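Long-range contacts in NIF3-related protein (Bacillus cereus, PDB 2GX8), which is of uncertain function but binds a pair of zinc ions at the conserved dimetal site of the NIF3 family and carries a putative regulatory domain: residues L68-V73 with I89-P94; G136-L141 with A311-D316; Q283-V288 with N351-G356; Q290-K295 with H357-V362; M363-Q368 with A386-T391. One frame throughout, in Å; residues are numbered along the deposited sequence.

Interaction 1 of 5, residues L68-V73 with I89-P94; sequences LIALDV and IIAHHP. With ZN (zinc ion), chain M; ZN (zinc ion), chain L.
L68 O accepts the amide of I90, and I90 O in turn receives A70 N in a nearly straight bond (2.8 Å, 173°); this is the parallel pairing of the beta-alpha-beta unit formed by strand 66-70, helix 75-84 and strand 88-91. I69 and I90 lie alongside each other on the face packed by helix 362-377, whereas L68, A70, I89 and A91 share the face packed by helix 75-84, where V73 CG2 presses tightly on A91 CB at 3.4 Å. Beyond the strands the two segments stay paired, with H93 N bonded to L71 O at 3.0 Å. Two consecutive histidines reach different zinc ions: H92 NE2 binds the one shared with D131 and E360, H93 NE2 the one shared with H357 and E360. With CG swung anti to the backbone N (chi1 170°), L71 runs beside both imidazoles, L71 CD1 making a CH-pi contact over one face of H93, 3.8 Å from the ring centroid, while the same methyl meets the edge of H92 at CD2, 3.5 Å away. The second nitrogen of each ring is also held, H92 ND1 by A126 O and H93 ND1 by D72, whose OD2 bonds T391 of the same chain and Y339 of a neighbouring subunit. H93 ND1 approaches the syn side of D72 OD1 at 2.6 Å, with the oxygen just 4° out of the imidazole plane.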
# COMPACT_ATOMS: atom_id res chain seq x y z
N LEU C 68 18.70 33.01 -17.41
CA LEU C 68 19.57 32.85 -16.24
C LEU C 68 19.72 31.38 -15.83
O LEU C 68 18.71 30.66 -15.67
CB LEU C 68 19.02 33.65 -15.04
CG LEU C 68 19.87 33.76 -13.77
CD1 LEU C 68 21.14 34.56 -14.02
CD2 LEU C 68 19.06 34.41 -12.64
N ILE C 69 20.96 30.93 -15.66
CA ILE C 69 21.18 29.59 -15.18
C ILE C 69 21.38 29.69 -13.67
O ILE C 69 22.24 30.45 -13.19
CB ILE C 69 22.40 28.92 -15.82
CG1 ILE C 69 22.43 29.16 -17.34
CG2 ILE C 69 22.38 27.45 -15.55
CD1 ILE C 69 21.21 28.59 -18.04
N ALA C 70 20.60 28.92 -12.92
CA ALA C 70 20.68 28.91 -11.45
C ALA C 70 20.78 27.51 -10.90
O ALA C 70 20.45 26.55 -11.60
CB ALA C 70 19.45 29.61 -10.84
N LEU C 71 21.24 27.40 -9.66
CA LEU C 71 21.23 26.13 -8.95
C LEU C 71 19.93 26.12 -8.10
O LEU C 71 19.05 25.27 -8.30
CB LEU C 71 22.51 25.95 -8.12
CG LEU C 71 22.55 24.77 -7.13
CD1 LEU C 71 22.49 23.47 -7.88
CD2 LEU C 71 23.78 24.79 -6.24
N ASP C 72 19.79 27.10 -7.21
CA ASP C 72 18.63 27.26 -6.36
C ASP C 72 17.89 28.52 -6.77
O ASP C 72 18.55 29.55 -7.00
CB ASP C 72 19.10 27.43 -4.92
CG ASP C 72 19.92 26.26 -4.46
OD1 ASP C 72 19.38 25.14 -4.60
OD2 ASP C 72 21.08 26.42 -3.97
N VAL C 73 16.56 28.45 -6.89
CA VAL C 73 15.82 29.66 -7.20
C VAL C 73 15.37 30.30 -5.90
O VAL C 73 14.29 30.03 -5.41
CB VAL C 73 14.59 29.43 -8.09
CG1 VAL C 73 13.92 30.75 -8.40
CG2 VAL C 73 14.98 28.71 -9.38
N ILE C 89 14.37 31.33 -16.15
CA ILE C 89 15.44 30.83 -15.31
C ILE C 89 15.53 29.30 -15.44
O ILE C 89 14.53 28.58 -15.25
CB ILE C 89 15.23 31.19 -13.82
CG1 ILE C 89 15.10 32.71 -13.62
CG2 ILE C 89 16.34 30.63 -13.01
CD1 ILE C 89 14.82 33.18 -12.15
N ILE C 90 16.71 28.80 -15.81
CA ILE C 90 16.91 27.36 -15.87
C ILE C 90 17.61 27.01 -14.59
O ILE C 90 18.76 27.39 -14.37
CB ILE C 90 17.73 26.91 -17.07
CG1 ILE C 90 16.94 27.14 -18.34
CG2 ILE C 90 18.04 25.41 -16.98
CD1 ILE C 90 17.72 26.81 -19.56
N ALA C 91 16.91 26.26 -13.74
CA ALA C 91 17.43 25.89 -12.44
C ALA C 91 17.62 24.40 -12.30
O ALA C 91 16.82 23.64 -12.85
CB ALA C 91 16.47 26.35 -11.37
N HIS C 92 18.63 24.01 -11.52
CA HIS C 92 18.97 22.64 -11.31
C HIS C 92 18.07 21.99 -10.28
O HIS C 92 17.62 20.85 -10.49
CB HIS C 92 20.42 22.54 -10.84
CG HIS C 92 20.91 21.15 -10.66
ND1 HIS C 92 20.74 20.17 -11.61
CD2 HIS C 92 21.64 20.58 -9.67
CE1 HIS C 92 21.30 19.05 -11.20
NE2 HIS C 92 21.86 19.28 -10.03
N HIS C 93 17.84 22.68 -9.16
CA HIS C 93 16.93 22.15 -8.15
C HIS C 93 15.57 22.76 -8.42
O HIS C 93 15.45 23.97 -8.53
CB HIS C 93 17.34 22.53 -6.74
CG HIS C 93 18.66 22.00 -6.34
ND1 HIS C 93 19.53 22.71 -5.55
CD2 HIS C 93 19.28 20.84 -6.64
CE1 HIS C 93 20.61 21.98 -5.32
NE2 HIS C 93 20.49 20.85 -5.99
N PRO C 94 14.55 21.90 -8.56
CA PRO C 94 13.19 22.34 -8.84
C PRO C 94 12.70 23.34 -7.79
O PRO C 94 12.92 23.13 -6.63
CB PRO C 94 12.37 21.04 -8.70
CG PRO C 94 13.32 19.94 -8.86
CD PRO C 94 14.66 20.44 -8.45
ZN ZN M . 22.17 17.49 -8.72
ZN ZN L . 21.16 18.71 -5.79
O HOH W 1 14.96 25.79 -6.43

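Interaction 2 of 5, residues G136-L141 with A311-D316; sequences GVNDLL and AVLGGD
N138, in the first turn of helix 137-145, reaches across to the corner where the chain leaves strand 306-313, and its OD1 takes the backbone N-H of G314. The conformation of the asparagine explains the reach: CG sits anti to the carbonyl carbon, beside the backbone N (chi1 -67°), which carries the amide off the helix flank and over the strand end. The bond from G314 N to N138 OD1 is short at 2.7 Å, fairly straight at 165°, and lies in the carbonyl plane of the side-chain amide. L313 CA lies close by, 3.2 Å from N138 OD1. The other end of the amide is held as well, because ND2 donates to D131 O and to a water, so both ends of the group restrict its rotation. One turn further along, L141 points toward the strand. L141 CD1 rests on the bare CA of G314 at 3.6 Å and on V312 CG2 at 3.9 Å; V312 offers that methyl by placing it anti to its own backbone N, while CG1 takes the crowded position (chi1 47°). V137 CG1 adds a looser touch on G314 CA, 4.3 Å away, and the same valine also packs on the zinc ligands H92 and E360. The buried backbone amide of G314 is thus satisfied by a neutral side-chain oxygen, in surroundings that L141, V312 and V137 make largely aliphatic.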
# COMPACT_ATOMS: atom_id res chain seq x y z
N GLY C 136 27.51 17.11 -17.68
CA GLY C 136 26.74 17.61 -16.56
C GLY C 136 27.51 17.80 -15.26
O GLY C 136 28.75 17.76 -15.24
N VAL C 137 26.75 17.99 -14.18
CA VAL C 137 27.27 18.25 -12.83
C VAL C 137 28.48 17.41 -12.45
O VAL C 137 29.51 17.95 -12.01
CB VAL C 137 26.15 18.06 -11.76
CG1 VAL C 137 26.72 18.15 -10.35
CG2 VAL C 137 25.07 19.09 -11.92
N ASN C 138 28.36 16.10 -12.64
CA ASN C 138 29.39 15.16 -12.22
C ASN C 138 30.64 15.14 -13.09
O ASN C 138 31.71 14.83 -12.58
CB ASN C 138 28.77 13.78 -11.99
CG ASN C 138 27.82 13.78 -10.80
OD1 ASN C 138 28.20 14.16 -9.68
ND2 ASN C 138 26.58 13.36 -11.02
N ASP C 139 30.51 15.46 -14.38
CA ASP C 139 31.67 15.60 -15.27
C ASP C 139 32.39 16.87 -14.92
O ASP C 139 33.63 16.88 -14.79
CB ASP C 139 31.25 15.65 -16.72
CG ASP C 139 30.93 14.27 -17.26
OD1 ASP C 139 31.67 13.33 -16.90
OD2 ASP C 139 29.96 14.13 -18.06
N LEU C 140 31.60 17.93 -14.75
CA LEU C 140 32.10 19.25 -14.33
C LEU C 140 32.86 19.16 -13.01
O LEU C 140 33.87 19.84 -12.84
CB LEU C 140 30.95 20.26 -14.22
CG LEU C 140 30.32 20.68 -15.55
CD1 LEU C 140 28.94 21.29 -15.37
CD2 LEU C 140 31.25 21.61 -16.33
N LEU C 141 32.40 18.33 -12.09
CA LEU C 141 33.10 18.16 -10.81
C LEU C 141 34.34 17.28 -10.95
O LEU C 141 35.33 17.50 -10.26
CB LEU C 141 32.17 17.57 -9.74
CG LEU C 141 31.03 18.43 -9.19
CD1 LEU C 141 30.05 17.50 -8.47
CD2 LEU C 141 31.50 19.57 -8.29
N ALA C 311 35.79 8.86 -6.13
CA ALA C 311 34.41 8.84 -6.62
C ALA C 311 33.80 10.20 -6.27
O ALA C 311 34.07 10.75 -5.21
CB ALA C 311 33.61 7.71 -5.95
N VAL C 312 33.05 10.80 -7.18
CA VAL C 312 32.34 12.06 -6.84
C VAL C 312 30.90 12.02 -7.30
O VAL C 312 30.61 11.48 -8.34
CB VAL C 312 33.06 13.35 -7.36
CG1 VAL C 312 33.48 13.21 -8.82
CG2 VAL C 312 32.20 14.59 -7.14
N LEU C 313 30.00 12.56 -6.50
CA LEU C 313 28.61 12.62 -6.89
C LEU C 313 28.06 13.92 -6.29
O LEU C 313 27.90 14.02 -5.07
CB LEU C 313 27.88 11.37 -6.39
CG LEU C 313 26.46 11.11 -6.90
CD1 LEU C 313 26.13 9.67 -6.66
CD2 LEU C 313 25.43 11.98 -6.25
N GLY C 314 27.78 14.91 -7.12
CA GLY C 314 27.32 16.19 -6.59
C GLY C 314 25.95 16.01 -5.98
O GLY C 314 25.17 15.23 -6.51
N GLY C 315 25.64 16.71 -4.89
CA GLY C 315 24.29 16.58 -4.30
C GLY C 315 24.28 15.55 -3.18
O GLY C 315 25.34 15.26 -2.62
N ASP C 316 23.10 15.00 -2.88
CA ASP C 316 22.93 13.94 -1.87
C ASP C 316 23.35 12.56 -2.43
O ASP C 316 22.60 11.92 -3.19
CB ASP C 316 21.48 13.90 -1.35
CG ASP C 316 21.25 12.82 -0.25
OD1 ASP C 316 20.10 12.67 0.26
OD2 ASP C 316 22.21 12.11 0.11
O HOH W 2 24.94 14.64 -8.85

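Interaction 3 of 5, residues Q283-V288 with N351-G356; sequences QFAEHV and NIVDPG
A helix-on-sheet layer unites these segments: F284, A285 and V288 of helix 281-292 pack over V353 of strand 351-354, an element of the mixed sheet that also contains strands 306-313 and 331-335. The short helix and strand segments run in much the same direction, 27° apart, with their axes 9.3 Å from each other. V353 makes most of the contact from the strand. With CG1 anti to the backbone N and CG2 anti to the carbonyl carbon (chi1 177°), it spreads two methyls toward different parts of the helix. V353 CG2 reaches the ring of F284 at CD2, 3.9 Å away, and touches A285 CB at 4.2 Å; V353 CG1 lies 4.1 Å from V288 CG1. The phenyl group of F284 is steadied within its own helix, since V288 CG2 sits 3.5 Å above one face, offset toward the rim. The ring also packs on V307, V310, V331 and V333. I352 and D354 alternate to the other side of the strand, where D354 OD2 forms a salt bridge with R298. D354 OD1 accepts G356 N at 2.9 Å, an Asx turn that bends the chain as the strand gives way to the loop leading to the zinc ligands. At that bend P355 faces back toward the helix, its ring crossing V288 obliquely, and the closest apolar approach is made there, P355 CB to V288 CG1 at 3.7 Å.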
# COMPACT_ATOMS: atom_id res chain seq x y z
N GLN C 283 45.42 15.91 2.51
CA GLN C 283 45.73 16.80 1.39
C GLN C 283 44.78 16.69 0.21
O GLN C 283 44.65 17.62 -0.58
CB GLN C 283 47.15 16.63 0.89
CG GLN C 283 47.58 15.23 0.82
CD GLN C 283 49.06 15.14 0.52
OE1 GLN C 283 49.50 15.42 -0.60
NE2 GLN C 283 49.83 14.73 1.52
N PHE C 284 44.13 15.54 0.07
CA PHE C 284 43.12 15.44 -0.94
C PHE C 284 41.98 16.37 -0.55
O PHE C 284 41.50 17.13 -1.38
CB PHE C 284 42.62 14.03 -1.14
CG PHE C 284 41.44 13.97 -2.06
CD1 PHE C 284 41.59 14.28 -3.41
CD2 PHE C 284 40.18 13.63 -1.58
CE1 PHE C 284 40.50 14.24 -4.27
CE2 PHE C 284 39.07 13.58 -2.43
CZ PHE C 284 39.22 13.89 -3.77
N ALA C 285 41.56 16.30 0.70
CA ALA C 285 40.53 17.19 1.27
C ALA C 285 40.80 18.67 1.03
O ALA C 285 39.86 19.40 0.73
CB ALA C 285 40.41 16.96 2.72
N GLU C 286 42.06 19.11 1.18
CA GLU C 286 42.48 20.48 0.87
C GLU C 286 42.29 20.75 -0.61
O GLU C 286 41.76 21.80 -0.99
CB GLU C 286 43.98 20.74 1.20
CG GLU C 286 44.24 20.85 2.69
CD GLU C 286 43.35 21.91 3.34
OE1 GLU C 286 43.42 23.07 2.85
OE2 GLU C 286 42.59 21.59 4.31
N HIS C 287 42.73 19.80 -1.43
CA HIS C 287 42.57 19.88 -2.87
C HIS C 287 41.09 20.02 -3.22
O HIS C 287 40.75 20.81 -4.07
CB HIS C 287 43.17 18.68 -3.56
CG HIS C 287 43.03 18.71 -5.05
ND1 HIS C 287 42.15 17.90 -5.73
CD2 HIS C 287 43.65 19.47 -5.98
CE1 HIS C 287 42.23 18.16 -7.02
NE2 HIS C 287 43.13 19.11 -7.20
N VAL C 288 40.21 19.27 -2.56
CA VAL C 288 38.77 19.46 -2.80
C VAL C 288 38.32 20.90 -2.52
O VAL C 288 37.50 21.43 -3.25
CB VAL C 288 37.93 18.48 -2.01
CG1 VAL C 288 36.44 18.89 -1.99
CG2 VAL C 288 38.12 17.11 -2.61
N ASN C 351 36.75 6.30 2.58
CA ASN C 351 36.95 7.64 3.06
C ASN C 351 35.94 8.55 2.39
O ASN C 351 35.41 8.22 1.33
CB ASN C 351 38.35 8.09 2.75
CG ASN C 351 39.38 7.27 3.46
OD1 ASN C 351 39.10 6.65 4.50
ND2 ASN C 351 40.58 7.28 2.94
N ILE C 352 35.67 9.69 3.01
CA ILE C 352 34.70 10.61 2.47
C ILE C 352 35.16 12.02 2.69
O ILE C 352 35.75 12.32 3.70
CB ILE C 352 33.33 10.46 3.20
CG1 ILE C 352 32.94 8.98 3.28
CG2 ILE C 352 32.24 11.35 2.57
CD1 ILE C 352 31.60 8.69 2.82
N VAL C 353 34.93 12.86 1.69
CA VAL C 353 35.11 14.28 1.86
C VAL C 353 33.76 14.88 1.46
O VAL C 353 33.28 14.60 0.40
CB VAL C 353 36.19 14.86 0.98
CG1 VAL C 353 36.23 16.33 1.20
CG2 VAL C 353 37.60 14.21 1.31
N ASP C 354 33.17 15.71 2.32
CA ASP C 354 31.86 16.32 2.09
C ASP C 354 32.11 17.81 1.99
O ASP C 354 32.21 18.50 3.00
CB ASP C 354 30.92 16.02 3.26
CG ASP C 354 29.52 16.58 3.08
OD1 ASP C 354 29.27 17.38 2.17
OD2 ASP C 354 28.61 16.18 3.86
N PRO C 355 32.19 18.32 0.76
CA PRO C 355 32.40 19.74 0.59
C PRO C 355 31.07 20.48 0.58
O PRO C 355 31.06 21.69 0.45
CB PRO C 355 33.05 19.81 -0.79
CG PRO C 355 32.48 18.62 -1.55
CD PRO C 355 32.05 17.60 -0.53
N GLY C 356 29.95 19.77 0.72
CA GLY C 356 28.64 20.39 0.73
C GLY C 356 27.94 20.20 -0.60
O GLY C 356 28.57 20.17 -1.67

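Interaction 4 of 5, residues Q290-K295 with H357-V362; sequences QSLDVK and HNVEKV. With ZN (zinc ion), chain L; ZN (zinc ion), chain M.
L292 and V359 bring the backbones nearest, CA to CA 6.4 Å, where helix 281-292 unwinds through D293, which has a positive phi of 60°, opposite the 3-10 segment 357-361. The apolar half of the contact centres on V359. L292 CD1 comes to V359 CB at 4.0 Å, while V294 crosses V359 at about a right angle, CG1 to CG1 at 3.8 Å. K361 supplies the polar half. Its CG lies between the backbone N and the carbonyl carbon (chi1 66°), and the chain then runs extended until a bend at the last torsion turns the ammonium group onto the end of the helix. There K361 NZ donates to L292 O at 3.1 Å, nearly in line with the carbonyl bond. A lysine at the carboxyl end of a helix would be expected to gain from the helix dipole, and the carboxylate of D293, with OD2 5.1 Å from K361 NZ, probably adds a mild attraction, although it also forms a weak salt bridge with K295. The other side of the 3-10 segment looks the opposite way, toward the metals. H357 NE2 binds one zinc ion at 2.1 Å, and the E360 carboxylate bridges both. H357 ND1 is bonded to D336, and Y339 of a neighbouring subunit stacks on its ring. Such a bridging carboxylate between two histidine-bearing metal centres is consistent with the conserved dimetal-binding motif of the NIF3 family.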
# COMPACT_ATOMS: atom_id res chain seq x y z
N GLN C 290 40.14 23.88 -2.56
CA GLN C 290 40.69 24.84 -3.50
C GLN C 290 40.03 24.64 -4.84
O GLN C 290 39.58 25.58 -5.50
CB GLN C 290 42.23 24.66 -3.57
CG GLN C 290 42.97 25.40 -4.69
CD GLN C 290 43.02 24.62 -6.01
OE1 GLN C 290 43.06 25.21 -7.10
NE2 GLN C 290 43.01 23.28 -5.93
N SER C 291 39.94 23.36 -5.18
CA SER C 291 39.45 22.85 -6.44
C SER C 291 37.97 23.15 -6.66
O SER C 291 37.57 23.54 -7.76
CB SER C 291 39.72 21.36 -6.38
OG SER C 291 39.62 20.73 -7.61
N LEU C 292 37.18 22.97 -5.60
CA LEU C 292 35.73 23.21 -5.65
C LEU C 292 35.28 24.53 -5.01
O LEU C 292 34.09 24.75 -4.90
CB LEU C 292 34.96 22.06 -5.04
CG LEU C 292 35.18 20.67 -5.66
CD1 LEU C 292 34.20 19.67 -5.04
CD2 LEU C 292 35.01 20.72 -7.16
N ASP C 293 36.24 25.36 -4.58
CA ASP C 293 36.00 26.70 -4.04
C ASP C 293 35.12 26.73 -2.80
O ASP C 293 34.09 27.41 -2.76
CB ASP C 293 35.44 27.64 -5.14
CG ASP C 293 35.40 29.13 -4.72
OD1 ASP C 293 36.06 29.52 -3.73
OD2 ASP C 293 34.72 29.92 -5.42
N VAL C 294 35.51 25.97 -1.79
CA VAL C 294 34.80 25.98 -0.52
C VAL C 294 35.72 26.31 0.65
O VAL C 294 36.92 25.99 0.63
CB VAL C 294 33.97 24.69 -0.27
CG1 VAL C 294 32.84 24.59 -1.29
CG2 VAL C 294 34.83 23.48 -0.29
N LYS C 295 35.17 26.97 1.66
CA LYS C 295 35.96 27.34 2.81
C LYS C 295 36.18 26.20 3.78
O LYS C 295 37.22 26.12 4.42
CB LYS C 295 35.36 28.60 3.46
CG LYS C 295 35.25 29.77 2.46
CD LYS C 295 36.64 30.17 1.85
CE LYS C 295 36.54 31.10 0.61
NZ LYS C 295 35.81 30.47 -0.55
N HIS C 357 26.61 20.09 -0.54
CA HIS C 357 25.75 19.92 -1.69
C HIS C 357 25.94 21.10 -2.67
O HIS C 357 25.85 20.94 -3.88
CB HIS C 357 24.31 19.89 -1.17
CG HIS C 357 23.29 19.37 -2.14
ND1 HIS C 357 22.30 18.50 -1.75
CD2 HIS C 357 23.08 19.63 -3.45
CE1 HIS C 357 21.51 18.24 -2.77
NE2 HIS C 357 21.97 18.90 -3.83
N ASN C 358 26.23 22.28 -2.14
CA ASN C 358 26.37 23.47 -2.94
C ASN C 358 27.51 23.46 -3.94
O ASN C 358 27.59 24.37 -4.74
CB ASN C 358 26.47 24.70 -2.05
CG ASN C 358 26.36 26.00 -2.82
OD1 ASN C 358 25.27 26.41 -3.23
ND2 ASN C 358 27.49 26.68 -2.98
N VAL C 359 28.38 22.44 -3.93
CA VAL C 359 29.46 22.40 -4.92
C VAL C 359 28.92 22.13 -6.33
O VAL C 359 29.65 22.22 -7.30
CB VAL C 359 30.61 21.41 -4.55
CG1 VAL C 359 31.15 21.73 -3.17
CG2 VAL C 359 30.16 19.96 -4.61
N GLU C 360 27.64 21.76 -6.42
CA GLU C 360 26.97 21.58 -7.71
C GLU C 360 26.78 22.89 -8.44
O GLU C 360 26.30 22.92 -9.56
CB GLU C 360 25.58 21.01 -7.51
CG GLU C 360 25.60 19.59 -7.15
CD GLU C 360 24.19 19.04 -7.14
OE1 GLU C 360 23.27 19.74 -6.65
OE2 GLU C 360 23.99 17.92 -7.65
N LYS C 361 27.13 23.98 -7.79
CA LYS C 361 27.05 25.31 -8.36
C LYS C 361 27.89 25.40 -9.65
O LYS C 361 27.71 26.33 -10.44
CB LYS C 361 27.55 26.30 -7.31
CG LYS C 361 29.03 26.13 -6.99
CD LYS C 361 29.49 27.18 -6.02
CE LYS C 361 31.00 27.10 -5.75
NZ LYS C 361 31.36 26.16 -4.69
N VAL C 362 28.80 24.44 -9.88
CA VAL C 362 29.68 24.44 -11.09
C VAL C 362 28.86 24.30 -12.34
O VAL C 362 29.29 24.58 -13.44
CB VAL C 362 30.67 23.27 -11.06
CG1 VAL C 362 31.73 23.52 -10.04
CG2 VAL C 362 29.92 21.95 -10.81
ZN ZN L . 21.16 18.71 -5.79
ZN ZN M . 22.17 17.49 -8.72

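Interaction 5 of 5, residues M363-Q368 with A386-T391; sequences MKQGVQ and ASQLHT
A386 and K364 mark the tight part of this contact, which fastens helix 362-377 to the chain leaving strand 383-386, an outermost strand of the five-stranded sheet within this subunit. The A386 methyl fits against the helix between two residues a turn apart, Q368 and K364, the latter meeting it CB to CB at 4.2 Å. With CG anti to its backbone N (chi1 175°) and an extended chain, Q368 brings its amide to the methyl, Q368 CD and NE2 each lying 3.6 Å from A386 CB. S387, the buried member of the group, packs its CB near the K364 CD, while its hydroxyl turns elsewhere, to E80. On the solvent side the packing thins. Q365 and Q388 are both exposed, bend at their second torsions and approach obliquely, with nothing closer than OE1 to OE1 at 4.1 Å. Between these regimes K364 stretches along the loop and holds two backbone carbonyls with one ammonium group, S387 O and, only weakly, L389 O, which is 3.2 Å from K364 NZ. In the stronger bond, K364 NZ stands 2.9 Å from S387 O, raised 44° out of the carbonyl plane.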
# COMPACT_ATOMS: atom_id res chain seq x y z
N MET C 363 27.66 23.84 -12.13
CA MET C 363 26.71 23.60 -13.18
C MET C 363 26.19 24.88 -13.83
O MET C 363 25.75 24.86 -14.96
CB MET C 363 25.65 22.65 -12.61
CG MET C 363 24.27 22.80 -13.05
SD MET C 363 23.45 24.16 -12.19
CE MET C 363 22.29 24.44 -13.56
N LYS C 364 26.27 26.01 -13.12
CA LYS C 364 25.76 27.26 -13.69
C LYS C 364 26.63 27.76 -14.82
O LYS C 364 26.12 28.06 -15.88
CB LYS C 364 25.69 28.38 -12.67
CG LYS C 364 25.05 28.08 -11.36
CD LYS C 364 25.18 29.36 -10.60
CE LYS C 364 25.53 29.13 -9.20
NZ LYS C 364 25.85 30.42 -8.57
N GLN C 365 27.93 27.89 -14.56
CA GLN C 365 28.87 28.37 -15.57
C GLN C 365 29.00 27.32 -16.67
O GLN C 365 29.23 27.67 -17.83
CB GLN C 365 30.26 28.62 -14.96
CG GLN C 365 30.35 29.69 -13.87
CD GLN C 365 30.81 31.05 -14.37
OE1 GLN C 365 30.41 32.09 -13.84
NE2 GLN C 365 31.67 31.04 -15.38
N GLY C 366 28.86 26.05 -16.29
CA GLY C 366 28.95 24.93 -17.23
C GLY C 366 27.82 24.91 -18.25
O GLY C 366 28.06 24.84 -19.46
N VAL C 367 26.59 24.95 -17.74
CA VAL C 367 25.39 25.00 -18.58
C VAL C 367 25.34 26.31 -19.36
O VAL C 367 24.90 26.31 -20.50
CB VAL C 367 24.10 24.79 -17.76
CG1 VAL C 367 22.86 25.15 -18.58
CG2 VAL C 367 24.03 23.35 -17.27
N GLN C 368 25.81 27.40 -18.75
CA GLN C 368 25.88 28.70 -19.44
C GLN C 368 26.74 28.62 -20.69
O GLN C 368 26.36 29.17 -21.72
CB GLN C 368 26.42 29.80 -18.52
CG GLN C 368 26.63 31.15 -19.20
CD GLN C 368 27.57 32.09 -18.42
OE1 GLN C 368 27.27 33.28 -18.24
NE2 GLN C 368 28.72 31.56 -17.95
N ALA C 386 25.10 33.19 -15.98
CA ALA C 386 25.33 32.28 -14.87
C ALA C 386 25.20 33.08 -13.59
O ALA C 386 26.03 33.94 -13.30
CB ALA C 386 26.70 31.70 -14.95
N SER C 387 24.13 32.82 -12.83
CA SER C 387 23.87 33.49 -11.56
C SER C 387 25.10 33.60 -10.68
O SER C 387 25.82 32.61 -10.48
CB SER C 387 22.81 32.73 -10.80
OG SER C 387 22.49 33.41 -9.61
N GLN C 388 25.35 34.79 -10.17
CA GLN C 388 26.55 35.05 -9.38
C GLN C 388 26.34 34.79 -7.90
O GLN C 388 27.31 34.61 -7.14
CB GLN C 388 26.98 36.50 -9.58
CG GLN C 388 27.31 36.93 -10.99
CD GLN C 388 28.66 36.43 -11.49
OE1 GLN C 388 28.88 35.23 -11.69
NE2 GLN C 388 29.56 37.37 -11.75
N LEU C 389 25.08 34.77 -7.50
CA LEU C 389 24.73 34.61 -6.10
C LEU C 389 25.17 33.29 -5.48
O LEU C 389 25.07 32.23 -6.09
CB LEU C 389 23.24 34.85 -5.91
CG LEU C 389 22.90 36.20 -6.53
CD1 LEU C 389 21.46 36.54 -6.28
CD2 LEU C 389 23.81 37.33 -6.01
N HIS C 390 25.69 33.40 -4.27
CA HIS C 390 26.15 32.27 -3.52
C HIS C 390 24.95 31.72 -2.72
O HIS C 390 24.36 32.44 -1.91
CB HIS C 390 27.25 32.76 -2.58
CG HIS C 390 27.87 31.67 -1.76
ND1 HIS C 390 28.78 30.78 -2.28
CD2 HIS C 390 27.70 31.33 -0.46
CE1 HIS C 390 29.15 29.93 -1.33
NE2 HIS C 390 28.51 30.25 -0.22
N THR C 391 24.58 30.45 -2.92
CA THR C 391 23.41 29.92 -2.22
C THR C 391 23.64 28.76 -1.25
O THR C 391 22.71 28.01 -0.97
CB THR C 391 22.30 29.49 -3.21
OG1 THR C 391 22.84 28.54 -4.13
CG2 THR C 391 21.77 30.69 -4.00

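Interactions 1, 2 and 3 are buried, interaction 4 is partly so, and interaction 5 lies at the surface; their chemistry differs with their place. Strand pairing and metal-binding histidines dominate interaction 1, a single amide bond among aliphatic groups interaction 2, and purely apolar side-chain packing interaction 3, whereas interactions 4 and 5 each rely on a lysine ammonium hydrogen-bonded to backbone carbonyl oxygen, one in interaction 4 and two, one weakly, in interaction 5. Interactions 3 and 4 share helix 281-292. Interactions 1 and 4 supply ligands to both zinc ions, and interaction 2 adjoins them through V137. Interaction 5, centred about 8 Å from the centre of interaction 1, is tied to it by the hydrogen bond between T391 and D72.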